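Local coordinates for HpcH/HpaI aldolase/citrate lyase family protein (PDB 4MF4) that is of unknown function but belongs to the HpcH/HpaI aldolase/citrate lyase family and adopts a TIM-barrel fold, at residues Ile53-Ala58 / Pro81-Pro86. Numbering follows the deposited sequence.
Sequences IDMEHA and PVVRVP. With EDO (1,2-ethanediol), chain G.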
# COMPACT_ATOMS: atom_id res chain seq x y z
N ILE A 53 8.32 -3.59 -17.80
CA ILE A 53 7.56 -2.86 -16.77
C ILE A 53 7.46 -1.43 -17.23
O ILE A 53 8.44 -0.71 -17.25
CB ILE A 53 8.22 -2.96 -15.39
CG1 ILE A 53 8.32 -4.42 -14.94
CG2 ILE A 53 7.47 -2.16 -14.32
CD1 ILE A 53 9.42 -4.62 -13.92
N ASP A 54 6.26 -0.99 -17.63
CA ASP A 54 6.10 0.35 -18.20
C ASP A 54 5.83 1.43 -17.12
O ASP A 54 4.89 1.28 -16.39
CB ASP A 54 4.94 0.33 -19.15
CG ASP A 54 4.77 1.62 -19.92
OD1 ASP A 54 5.70 2.45 -19.95
OD2 ASP A 54 3.74 1.72 -20.61
N MET A 55 6.65 2.48 -17.05
CA MET A 55 6.45 3.62 -16.15
C MET A 55 5.84 4.80 -16.90
O MET A 55 5.40 5.77 -16.28
CB MET A 55 7.74 4.07 -15.50
CG MET A 55 8.51 2.94 -14.85
SD MET A 55 9.94 3.62 -14.02
CE MET A 55 9.25 4.64 -12.72
N GLU A 56 5.77 4.71 -18.23
CA GLU A 56 5.32 5.87 -19.01
C GLU A 56 3.82 5.85 -19.13
O GLU A 56 3.17 6.85 -18.82
CB GLU A 56 5.92 5.92 -20.39
CG GLU A 56 5.60 7.21 -21.10
CD GLU A 56 5.93 7.18 -22.60
OE1 GLU A 56 6.20 6.13 -23.17
OE2 GLU A 56 5.89 8.26 -23.22
N HIS A 57 3.28 4.73 -19.62
CA HIS A 57 1.83 4.58 -19.83
C HIS A 57 1.15 3.54 -18.94
O HIS A 57 0.13 2.94 -19.33
CB HIS A 57 1.56 4.28 -21.33
CG HIS A 57 1.75 5.47 -22.24
ND1 HIS A 57 0.89 6.55 -22.24
CD2 HIS A 57 2.70 5.74 -23.17
CE1 HIS A 57 1.31 7.44 -23.11
NE2 HIS A 57 2.40 6.97 -23.71
N ALA A 58 1.70 3.31 -17.77
CA ALA A 58 1.03 2.54 -16.71
C ALA A 58 1.44 3.17 -15.40
O ALA A 58 2.50 3.77 -15.36
CB ALA A 58 1.45 1.10 -16.77
N PRO A 81 13.99 -8.59 -17.36
CA PRO A 81 13.17 -7.37 -17.26
C PRO A 81 13.76 -6.16 -18.02
O PRO A 81 15.00 -5.93 -18.09
CB PRO A 81 13.13 -7.07 -15.75
CG PRO A 81 14.13 -7.95 -15.12
CD PRO A 81 14.77 -8.84 -16.14
N VAL A 82 12.84 -5.40 -18.59
CA VAL A 82 13.15 -4.11 -19.20
C VAL A 82 12.24 -3.10 -18.50
O VAL A 82 11.05 -3.41 -18.22
CB VAL A 82 12.80 -4.19 -20.71
CG1 VAL A 82 12.95 -2.84 -21.38
CG2 VAL A 82 13.68 -5.25 -21.42
N VAL A 83 12.77 -1.91 -18.20
CA VAL A 83 11.93 -0.83 -17.64
C VAL A 83 11.82 0.31 -18.63
O VAL A 83 12.84 0.84 -19.10
CB VAL A 83 12.47 -0.33 -16.26
CG1 VAL A 83 11.72 0.91 -15.79
CG2 VAL A 83 12.33 -1.41 -15.21
N ARG A 84 10.59 0.70 -19.00
CA ARG A 84 10.45 1.96 -19.76
C ARG A 84 10.21 3.13 -18.80
O ARG A 84 9.14 3.18 -18.17
CB ARG A 84 9.33 1.94 -20.79
CG ARG A 84 9.13 3.33 -21.43
CD ARG A 84 8.40 3.28 -22.74
NE ARG A 84 6.98 3.04 -22.55
CZ ARG A 84 6.06 3.05 -23.52
NH1 ARG A 84 6.38 3.24 -24.81
NH2 ARG A 84 4.80 2.83 -23.19
N VAL A 85 11.18 4.06 -18.71
CA VAL A 85 11.06 5.18 -17.79
C VAL A 85 10.07 6.20 -18.34
O VAL A 85 9.77 6.19 -19.54
CB VAL A 85 12.42 5.83 -17.42
CG1 VAL A 85 13.33 4.82 -16.75
CG2 VAL A 85 13.09 6.49 -18.62
N PRO A 86 9.51 7.05 -17.46
CA PRO A 86 8.52 8.03 -17.91
C PRO A 86 9.10 9.12 -18.80
O PRO A 86 8.40 9.59 -19.69
CB PRO A 86 8.00 8.65 -16.59
CG PRO A 86 8.46 7.73 -15.51
CD PRO A 86 9.77 7.18 -16.02
C1 EDO G . 4.33 0.61 -26.44
O1 EDO G . 4.70 1.25 -27.68
C2 EDO G . 2.95 1.01 -25.94
O2 EDO G . 3.02 2.32 -25.35
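Strands 50-54 and 80-84, neighbours in the eight-stranded barrel and joined through helix 62-73 as a beta-alpha-beta unit, run parallel, with Ile53 beside Val83 and Asp54 beside Arg84. Three backbone hydrogen bonds fix this register: Ile53 N to Val82 O (2.8 Å), Arg84 N to Ile53 O, and Met55 N to Arg84 O, the last just past strand 50-54. Ile53 and Val83 share one face, Ile53 packing on Leu69 of helix 62-73 and Val83 on Leu104 of strand 103-106. Met55, bent at chi3 (65°), lays SD 3.7 Å from Val83 CG1 while its CB meets Pro86 CG.

Asp54 and Arg84 share the other face and lie side by side, both with CG anti to the backbone N. Arg84 grips the carboxylate side-on: NE reaches Asp54 OD1 at 3.0 Å, nearly straight (169°), and NH2 reaches OD2 at 3.0 Å. The two planes are 54° apart, so both nitrogens meet the oxygens from above the carboxylate plane. Asp54 OD1 also accepts from Glu56 N, closing an Asx turn. Extended Glu56 places OE1 over the guanidinium face, 3.1 Å from Arg84 CZ, a purely electrostatic contact; its OE2 pairs with Lys94 of the second subunit. Arg84 NH1 is hydrogen-bonded to Gln164 OE1, and NH2 donates to the 1,2-ethanediol O2.

The buried guanidinium probably keeps the carboxylates of Asp54 and Glu56 ionised, and the network ties the strand ends to the subunit interface.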